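Local coordinates for uncharacterized protein Atu2773 (Agrobacterium tumefaciens, PDB 2QV5) that is of unknown function but belongs to the divergent polysaccharide deacetylase family, so it may act on a carbohydrate substrate, at residues R118-I123 with M148-K153; K48-L53 with R76-E81; T30-V35 with S228-E233. All coordinates share one frame; numbering follows the deposited sequence. Where two conformers were deposited one is given.

Contact 1: residues R118-I123 with M148-K153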
loop_
_atom_site.group_PDB
_atom_site.type_symbol
_atom_site.label_atom_id
_atom_site.label_comp_id
_atom_site.label_asym_id
_atom_site.label_seq_id
_atom_site.Cartn_x
_atom_site.Cartn_y
_atom_site.Cartn_z
ATOM N N ARG A 118 5.749 6.528 -15.162
ATOM C CA ARG A 118 4.468 6.461 -15.840
ATOM C C ARG A 118 3.332 6.113 -14.873
ATOM O O ARG A 118 2.278 6.734 -14.922
ATOM C CB ARG A 118 4.516 5.473 -17.006
ATOM C CG ARG A 118 5.265 6.019 -18.211
ATOM C CD ARG A 118 4.899 5.270 -19.481
ATOM N NE ARG A 118 5.455 3.914 -19.561
ATOM C CZ ARG A 118 6.722 3.612 -19.855
ATOM N NH1 ARG A 118 7.623 4.562 -20.088
ATOM N NH2 ARG A 118 7.091 2.341 -19.914
ATOM N N SER A 119 3.557 5.142 -13.990
ATOM C CA SER A 119 2.561 4.789 -12.965
ATOM C C SER A 119 2.327 5.921 -11.961
ATOM O O SER A 119 1.174 6.229 -11.636
ATOM C CB SER A 119 2.981 3.530 -12.222
ATOM O OG SER A 119 2.846 2.383 -13.043
ATOM N N MET A 120 3.424 6.536 -11.503
ATOM C CA MET A 120 3.430 7.623 -10.513
ATOM C C MET A 120 2.560 8.810 -10.915
ATOM O O MET A 120 1.977 9.485 -10.074
ATOM C CB MET A 120 4.870 8.107 -10.256
ATOM C CG MET A 120 5.691 7.291 -9.266
ATOM S SD MET A 120 7.308 8.051 -8.899
ATOM C CE MET A 120 7.838 6.993 -7.559
ATOM N N ALA A 121 2.478 9.052 -12.219
ATOM C CA ALA A 121 1.784 10.216 -12.753
ATOM C C ALA A 121 0.277 10.012 -12.899
ATOM O O ALA A 121 -0.452 10.957 -13.209
ATOM C CB ALA A 121 2.410 10.602 -14.106
ATOM N N LYS A 122 -0.200 8.793 -12.661
ATOM C CA LYS A 122 -1.612 8.477 -12.904
ATOM C C LYS A 122 -2.587 8.959 -11.837
ATOM O O LYS A 122 -3.766 9.176 -12.125
ATOM C CB LYS A 122 -1.784 6.988 -13.173
ATOM C CG LYS A 122 -1.339 6.603 -14.576
ATOM C CD LYS A 122 -1.372 5.116 -14.752
ATOM C CE LYS A 122 -0.941 4.728 -16.153
ATOM N NZ LYS A 122 -0.883 3.247 -16.271
ATOM N N ILE A 123 -2.101 9.099 -10.602
ATOM C CA ILE A 123 -2.853 9.730 -9.517
ATOM C C ILE A 123 -1.962 10.727 -8.766
ATOM O O ILE A 123 -0.779 10.838 -9.038
ATOM C CB ILE A 123 -3.423 8.707 -8.488
ATOM C CG1 ILE A 123 -2.313 7.848 -7.878
ATOM C CG2 ILE A 123 -4.510 7.810 -9.121
ATOM C CD1 ILE A 123 -2.745 7.161 -6.591
ATOM N N MET A 148 13.965 1.920 -5.300
ATOM C CA MET A 148 13.799 2.378 -3.923
ATOM C C MET A 148 14.499 3.708 -3.651
ATOM O O MET A 148 14.037 4.496 -2.822
ATOM C CB MET A 148 14.236 1.295 -2.936
ATOM C CG MET A 148 13.228 0.120 -2.871
ATOM S SD MET A 148 13.504 -0.947 -1.465
ATOM C CE MET A 148 12.938 0.129 -0.152
ATOM N N ARG A 149 15.599 3.960 -4.357
ATOM C CA ARG A 149 16.264 5.265 -4.284
ATOM C C ARG A 149 15.407 6.383 -4.892
ATOM O O ARG A 149 15.291 7.457 -4.298
ATOM C CB ARG A 149 17.630 5.224 -4.953
ATOM C CG ARG A 149 18.686 4.465 -4.160
ATOM C CD ARG A 149 20.064 4.676 -4.762
ATOM N NE ARG A 149 21.086 3.889 -4.073
ATOM C CZ ARG A 149 21.747 4.293 -2.987
ATOM N NH1 ARG A 149 21.507 5.481 -2.447
ATOM N NH2 ARG A 149 22.651 3.498 -2.434
ATOM N N ASP A 150 14.801 6.129 -6.054
ATOM C CA ASP A 150 13.883 7.102 -6.664
ATOM C C ASP A 150 12.683 7.413 -5.754
ATOM O O ASP A 150 12.382 8.582 -5.498
ATOM C CB ASP A 150 13.394 6.644 -8.041
ATOM C CG ASP A 150 12.509 7.679 -8.717
ATOM O OD1 ASP A 150 13.043 8.599 -9.365
ATOM O OD2 ASP A 150 11.269 7.585 -8.593
ATOM N N ILE A 151 12.026 6.364 -5.258
ATOM C CA ILE A 151 10.883 6.505 -4.345
ATOM C C ILE A 151 11.297 7.247 -3.068
ATOM O O ILE A 151 10.599 8.169 -2.635
ATOM C CB ILE A 151 10.240 5.121 -4.013
ATOM C CG1 ILE A 151 9.629 4.502 -5.273
ATOM C CG2 ILE A 151 9.156 5.247 -2.918
ATOM C CD1 ILE A 151 9.529 3.002 -5.236
ATOM N N GLY A 152 12.447 6.855 -2.505
ATOM C CA GLY A 152 12.963 7.433 -1.273
ATOM C C GLY A 152 13.223 8.927 -1.371
ATOM O O GLY A 152 12.858 9.682 -0.466
ATOM N N LYS A 153 13.798 9.360 -2.495
ATOM C CA LYS A 153 14.180 10.764 -2.686
ATOM C C LYS A 153 12.988 11.705 -2.894
ATOM O O LYS A 153 13.113 12.912 -2.696
ATOM C CB LYS A 153 15.186 10.904 -3.837
ATOM C CG LYS A 153 14.550 11.138 -5.202
ATOM C CD LYS A 153 15.560 11.093 -6.332
ATOM C CE LYS A 153 14.852 11.153 -7.673
ATOM N NZ LYS A 153 15.674 10.485 -8.724
#
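M120 reaches across from the end of helix 109-120 to residues 148-153 of helix 141-153 with the end of its thioether chain, and its methyl makes the nearest approaches. M120 CE lies 3.8 Å from CG1 of I151, an apolar touch in which the two side chains meet at a slant. The same methyl, M120 CE, comes within 3.6 Å of D150 OD2, and the sulfur M120 SD follows at 4.0 Å from that oxygen; M120 and D150 approach from opposite directions. This is packing of a weakly polar group against a carboxylate whose bonding needs are met by others. D150 OD2 pairs with R154 in a salt bridge, and D150 OD1 accepts a hydrogen bond from NE2 of H117, the residue just ahead of R118 on helix 109-120. A weaker ion pair links K153 NZ to D150 OD1 at 3.3 Å. Buried and gripped on both oxygens, the carboxylate is probably kept ionised by these cationic partners. Reach comes from the methionine torsions: beyond CG the chain runs fully extended (chi2 -174°, chi3 171°), which carries the methyl far enough to meet I151, M120 CA and I151 CA being 9.7 Å apart. L156, just ahead of strand 157-160, touches both M120 and I151, and L6 also packs on M120. The contact thus joins the C-terminal parts of helices 109-120 and 141-153, whose following strands 128-131 and 157-160 pair in parallel within the sheet.

Contact 2: residues K48-L53 with R76-E81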
loop_
_atom_site.group_PDB
_atom_site.type_symbol
_atom_site.label_atom_id
_atom_site.label_comp_id
_atom_site.label_asym_id
_atom_site.label_seq_id
_atom_site.Cartn_x
_atom_site.Cartn_y
_atom_site.Cartn_z
ATOM N N LYS A 48 -17.917 -0.101 -4.141
ATOM C CA LYS A 48 -18.266 -0.744 -2.875
ATOM C C LYS A 48 -17.234 -0.413 -1.800
ATOM O O LYS A 48 -17.614 -0.100 -0.674
ATOM C CB LYS A 48 -18.394 -2.259 -3.045
ATOM C CG LYS A 48 -19.021 -2.950 -1.854
ATOM C CD LYS A 48 -19.115 -4.454 -2.058
ATOM C CE LYS A 48 -19.402 -5.172 -0.733
ATOM N NZ LYS A 48 -20.555 -4.574 0.019
ATOM N N ALA A 49 -15.946 -0.449 -2.166
ATOM C CA ALA A 49 -14.836 -0.147 -1.231
ATOM C C ALA A 49 -14.970 1.253 -0.623
ATOM O O ALA A 49 -14.846 1.413 0.581
ATOM C CB ALA A 49 -13.480 -0.295 -1.933
ATOM N N ILE A 50 -15.221 2.251 -1.473
ATOM C CA ILE A 50 -15.384 3.644 -1.061
ATOM C C ILE A 50 -16.654 3.836 -0.214
ATOM O O ILE A 50 -16.637 4.544 0.798
ATOM C CB ILE A 50 -15.469 4.583 -2.313
ATOM C CG1 ILE A 50 -14.198 4.495 -3.169
ATOM C CG2 ILE A 50 -15.772 6.034 -1.920
ATOM C CD1 ILE A 50 -12.978 5.106 -2.563
ATOM N N ARG A 51 -17.747 3.209 -0.649
ATOM C CA ARG A 51 -19.040 3.245 0.061
ATOM C C ARG A 51 -18.979 2.658 1.483
ATOM O O ARG A 51 -19.591 3.201 2.411
ATOM C CB ARG A 51 -20.075 2.483 -0.771
ATOM C CG ARG A 51 -21.519 2.578 -0.325
ATOM C CD ARG A 51 -22.364 1.680 -1.221
ATOM N NE ARG A 51 -23.674 1.382 -0.648
ATOM C CZ ARG A 51 -23.963 0.290 0.058
ATOM N NH1 ARG A 51 -23.032 -0.631 0.291
ATOM N NH2 ARG A 51 -25.192 0.117 0.533
ATOM N N ASP A 52 -18.239 1.560 1.645
ATOM C CA ASP A 52 -18.295 0.756 2.872
ATOM C C ASP A 52 -17.167 0.915 3.892
ATOM O O ASP A 52 -17.412 0.791 5.096
ATOM C CB ASP A 52 -18.445 -0.732 2.537
ATOM C CG ASP A 52 -19.780 -1.068 1.896
ATOM O OD1 ASP A 52 -20.679 -0.198 1.840
ATOM O OD2 ASP A 52 -19.919 -2.219 1.433
ATOM N N LEU A 53 -15.935 1.132 3.433
ATOM C CA LEU A 53 -14.800 1.194 4.359
ATOM C C LEU A 53 -14.784 2.550 5.064
ATOM O O LEU A 53 -15.032 3.561 4.427
ATOM C CB LEU A 53 -13.465 0.940 3.640
ATOM C CG LEU A 53 -13.328 -0.441 2.973
ATOM C CD1 LEU A 53 -12.278 -0.443 1.880
ATOM C CD2 LEU A 53 -13.029 -1.529 3.989
ATOM N N ARG A 76 -10.299 10.581 -1.260
ATOM C CA ARG A 76 -9.766 11.744 -0.546
ATOM C C ARG A 76 -10.864 12.634 0.031
ATOM O O ARG A 76 -10.673 13.258 1.072
ATOM C CB ARG A 76 -8.827 12.558 -1.435
ATOM C CG ARG A 76 -7.541 11.822 -1.817
ATOM C CD ARG A 76 -6.701 11.550 -0.586
ATOM N NE ARG A 76 -6.138 12.772 -0.017
ATOM C CZ ARG A 76 -5.526 12.832 1.160
ATOM N NH1 ARG A 76 -5.405 11.740 1.908
ATOM N NH2 ARG A 76 -5.039 13.987 1.591
ATOM N N ARG A 77 -12.016 12.673 -0.636
ATOM C CA ARG A 77 -13.182 13.389 -0.118
ATOM C C ARG A 77 -13.614 12.803 1.217
ATOM O O ARG A 77 -13.876 13.545 2.161
ATOM C CB ARG A 77 -14.351 13.355 -1.106
ATOM C CG ARG A 77 -15.616 13.930 -0.540
ATOM C CD ARG A 77 -16.704 14.224 -1.563
ATOM N NE ARG A 77 -17.964 14.391 -0.840
ATOM C CZ ARG A 77 -18.307 15.482 -0.156
ATOM N NH1 ARG A 77 -19.455 15.504 0.495
ATOM N NH2 ARG A 77 -17.511 16.552 -0.122
ATOM N N GLU A 78 -13.663 11.473 1.282
ATOM C CA GLU A 78 -13.998 10.758 2.513
ATOM C C GLU A 78 -12.887 10.830 3.578
ATOM O O GLU A 78 -13.148 10.601 4.753
ATOM C CB GLU A 78 -14.370 9.286 2.219
ATOM C CG GLU A 78 -15.536 9.076 1.236
ATOM C CD GLU A 78 -16.827 9.790 1.633
ATOM O OE1 GLU A 78 -17.167 9.823 2.839
ATOM O OE2 GLU A 78 -17.516 10.313 0.728
ATOM N N GLY A 79 -11.656 11.138 3.168
ATOM C CA GLY A 79 -10.542 11.307 4.116
ATOM C C GLY A 79 -9.527 10.167 4.169
ATOM O O GLY A 79 -8.627 10.171 5.016
ATOM N N HIS A 80 -9.669 9.182 3.287
ATOM C CA HIS A 80 -8.713 8.064 3.248
ATOM C C HIS A 80 -7.293 8.521 2.905
ATOM O O HIS A 80 -7.115 9.406 2.058
ATOM C CB HIS A 80 -9.096 7.021 2.198
ATOM C CG HIS A 80 -10.413 6.362 2.434
ATOM N ND1 HIS A 80 -10.556 5.224 3.205
ATOM C CD2 HIS A 80 -11.647 6.659 1.965
ATOM C CE1 HIS A 80 -11.825 4.851 3.200
ATOM N NE2 HIS A 80 -12.509 5.709 2.464
ATOM N N GLU A 81 -6.302 7.909 3.561
ATOM C CA GLU A 81 -4.927 7.900 3.047
ATOM C C GLU A 81 -4.859 6.933 1.868
ATOM O O GLU A 81 -5.508 5.888 1.865
ATOM C CB GLU A 81 -3.933 7.459 4.116
ATOM C CG GLU A 81 -2.511 7.918 3.847
ATOM C CD GLU A 81 -1.559 7.563 4.968
ATOM O OE1 GLU A 81 -1.727 8.121 6.081
ATOM O OE2 GLU A 81 -0.637 6.743 4.721
HETATM O O HOH W 1 -15.275 5.531 2.712
#
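H80 turns the CE1 corner of its imidazole toward the chain just past helix 43-52, where CE1 stands 3.7 Å from the carbonyl O of L53, near the ring plane. The adjoining nitrogen uses a water instead: H80 NE2 lies 2.8 Å from this water, which sits at the ring edge and in its plane. The water donates to I50 O at 2.5 Å and to L53 O at 2.6 Å, both short enough that the exact lengths carry little weight, and so links the imidazole to the carbonyls of I50, in the last turn of helix 43-52, and L53, just past it. With ND1 of H80 bonded to V57 O, both ring nitrogens have partners and the ring's rotation is fixed. Helix 68-78 ends in a Schellman motif, with G79 at the C-prime position in a positive-phi conformation (phi 105°); this turns the chain so that H80 faces the neighbouring helix end before strand 82-88 begins. R76 NH1 donates to H80 O, 2.9 Å away, in a bond bent to 142° at the hydrogen. I50 CG2 lies 4.4 Å from E78 CG, a loose approach of aliphatic carbons, with E78 exposed. L59 of strand 58-62 meets the side chains of I50, L53 and H80.

Contact 3: residues T30-V35 with S228-E233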
loop_
_atom_site.group_PDB
_atom_site.type_symbol
_atom_site.label_atom_id
_atom_site.label_comp_id
_atom_site.label_asym_id
_atom_site.label_seq_id
_atom_site.Cartn_x
_atom_site.Cartn_y
_atom_site.Cartn_z
ATOM N N THR A 30 -2.424 0.880 21.309
ATOM C CA THR A 30 -2.296 -0.057 20.185
ATOM C C THR A 30 -2.800 0.604 18.893
ATOM O O THR A 30 -3.868 1.211 18.882
ATOM C CB THR A 30 -3.124 -1.351 20.463
ATOM O OG1 THR A 30 -2.635 -2.011 21.641
ATOM C CG2 THR A 30 -3.084 -2.312 19.288
ATOM N N ARG A 31 -2.027 0.511 17.810
ATOM C CA ARG A 31 -2.466 1.091 16.540
ATOM C C ARG A 31 -2.421 0.048 15.442
ATOM O O ARG A 31 -1.569 -0.842 15.469
ATOM C CB ARG A 31 -1.577 2.267 16.141
ATOM C CG ARG A 31 -1.639 3.479 17.043
ATOM C CD ARG A 31 -0.682 4.549 16.548
ATOM N NE ARG A 31 0.719 4.129 16.666
ATOM C CZ ARG A 31 1.746 4.753 16.088
ATOM N NH1 ARG A 31 1.545 5.833 15.356
ATOM N NH2 ARG A 31 2.978 4.289 16.230
ATOM N N VAL A 32 -3.337 0.159 14.483
ATOM C CA VAL A 32 -3.405 -0.790 13.370
ATOM C C VAL A 32 -3.597 0.011 12.084
ATOM O O VAL A 32 -4.410 0.927 12.068
ATOM C CB VAL A 32 -4.600 -1.787 13.563
ATOM C CG1 VAL A 32 -5.012 -2.455 12.258
ATOM C CG2 VAL A 32 -4.270 -2.868 14.608
ATOM N N ALA A 33 -2.843 -0.305 11.028
ATOM C CA ALA A 33 -3.170 0.182 9.678
ATOM C C ALA A 33 -3.666 -1.000 8.863
ATOM O O ALA A 33 -3.195 -2.120 9.039
ATOM C CB ALA A 33 -1.967 0.831 8.986
ATOM N N ILE A 34 -4.654 -0.760 8.009
ATOM C CA ILE A 34 -5.156 -1.801 7.099
ATOM C C ILE A 34 -5.195 -1.180 5.720
ATOM O O ILE A 34 -5.766 -0.101 5.552
ATOM C CB ILE A 34 -6.580 -2.318 7.472
ATOM C CG1 ILE A 34 -6.567 -3.103 8.788
ATOM C CG2 ILE A 34 -7.149 -3.212 6.339
ATOM C CD1 ILE A 34 -7.906 -3.103 9.517
ATOM N N VAL A 35 -4.551 -1.838 4.758
ATOM C CA VAL A 35 -4.603 -1.431 3.373
ATOM C C VAL A 35 -5.523 -2.360 2.582
ATOM O O VAL A 35 -5.353 -3.588 2.580
ATOM C CB VAL A 35 -3.192 -1.413 2.731
ATOM C CG1 VAL A 35 -3.231 -0.833 1.316
ATOM C CG2 VAL A 35 -2.230 -0.643 3.598
ATOM N N SER A 228 -14.617 -3.544 6.935
ATOM C CA SER A 228 -15.491 -2.439 7.358
ATOM C C SER A 228 -16.020 -2.635 8.776
ATOM O O SER A 228 -15.904 -1.740 9.612
ATOM C CB SER A 228 -16.672 -2.253 6.405
ATOM O OG SER A 228 -16.221 -1.917 5.107
ATOM N N LYS A 229 -16.587 -3.809 9.031
ATOM C CA LYS A 229 -17.172 -4.139 10.331
ATOM C C LYS A 229 -16.135 -4.142 11.471
ATOM O O LYS A 229 -16.357 -3.521 12.518
ATOM C CB LYS A 229 -17.873 -5.491 10.234
ATOM C CG LYS A 229 -18.536 -5.974 11.517
ATOM C CD LYS A 229 -19.015 -7.412 11.349
ATOM C CE LYS A 229 -19.748 -7.919 12.580
ATOM N NZ LYS A 229 -19.037 -7.582 13.848
ATOM N N TRP A 230 -15.016 -4.845 11.259
ATOM C CA TRP A 230 -13.942 -4.941 12.251
ATOM C C TRP A 230 -13.326 -3.566 12.609
ATOM O O TRP A 230 -13.141 -3.263 13.796
ATOM C CB TRP A 230 -12.860 -5.915 11.763
ATOM C CG TRP A 230 -11.833 -6.277 12.812
ATOM C CD1 TRP A 230 -11.884 -7.323 13.682
ATOM C CD2 TRP A 230 -10.613 -5.577 13.093
ATOM N NE1 TRP A 230 -10.772 -7.322 14.490
ATOM C CE2 TRP A 230 -9.977 -6.258 14.150
ATOM C CE3 TRP A 230 -9.996 -4.441 12.552
ATOM C CZ2 TRP A 230 -8.747 -5.840 14.683
ATOM C CZ3 TRP A 230 -8.777 -4.020 13.087
ATOM C CH2 TRP A 230 -8.166 -4.724 14.140
ATOM N N SER A 231 -13.035 -2.746 11.589
ATOM C CA SER A 231 -12.415 -1.440 11.818
ATOM C C SER A 231 -13.345 -0.478 12.557
ATOM O O SER A 231 -12.877 0.346 13.346
ATOM C CB SER A 231 -11.896 -0.816 10.512
ATOM O OG SER A 231 -12.885 -0.832 9.502
ATOM N N ARG A 232 -14.652 -0.599 12.314
ATOM C CA ARG A 232 -15.659 0.214 13.029
ATOM C C ARG A 232 -15.798 -0.178 14.501
ATOM O O ARG A 232 -16.172 0.648 15.336
ATOM C CB ARG A 232 -17.015 0.130 12.338
ATOM C CG ARG A 232 -17.111 0.983 11.087
ATOM C CD ARG A 232 -18.366 0.664 10.294
ATOM N NE ARG A 232 -18.199 1.012 8.886
ATOM C CZ ARG A 232 -18.357 2.236 8.387
ATOM N NH1 ARG A 232 -18.700 3.252 9.173
ATOM N NH2 ARG A 232 -18.171 2.450 7.091
ATOM N N GLU A 233 -15.477 -1.431 14.811
ATOM C CA GLU A 233 -15.600 -1.966 16.172
ATOM C C GLU A 233 -14.290 -2.000 16.975
ATOM O O GLU A 233 -14.303 -2.271 18.179
ATOM C CB GLU A 233 -16.236 -3.351 16.121
ATOM C CG GLU A 233 -17.685 -3.333 15.636
ATOM C CD GLU A 233 -18.293 -4.729 15.511
ATOM O OE1 GLU A 233 -17.595 -5.725 15.800
ATOM O OE2 GLU A 233 -19.479 -4.828 15.121
#
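W230 projects from helix 221-233 onto strand 30-39 and meets it with the benzo part of its indole. CZ3 of W230 lies 3.8 Å from CD1 of I34, while its neighbour CE3 is 3.9 Å from that same I34 methyl. V32 adds a looser touch, its CG1 standing 4.2 Å from W230 CZ3. Both aliphatic groups approach the ring at a slant; the V32 and W230 side chains point at each other from opposite directions, while I34 meets W230 obliquely. The tryptophan CG is trans to the backbone N (chi1 -170°), a setting that carries the six-membered ring over to the strand. V32 and I34 are two residues apart, so both project from the same face of the strand toward the helix. S231 also heads that way without reaching contact. The touching residues V32, I34 and W230 are buried and meet through apolar atoms. I241 of strand 239-241 packs on both W230 and V32, and L203 of helix 193-210 covers V32 and I34. The 221-233 helix therefore lies against one face of the parallel sheet, beside helix 193-210, with V32 bonded through its backbone to E240 of the adjoining strand 239-241 and to V242 just after it.

Contacts 2 and 3 are neighbours, their centres 14 Å apart, whereas contact 1 lies 23 Å from contact 2 and 27 Å from contact 3, centre to centre, across the chain's centre from the latter. Along the chain, contact 3 closes the longest loop, joining strand 30-39 to helix 221-233; contact 2 and then contact 1 follow in series inside it. Contacts 2 and 3 meet directly: D52 O lies 2.7 Å from R232 NH2, a probable hydrogen bond, and L53 packs on S228. All three belong to one parallel sheet and its helices. Contacts 1 and 2 pair successive helices, while contact 3 covers the sheet's first strand with a helix from near the chain's end.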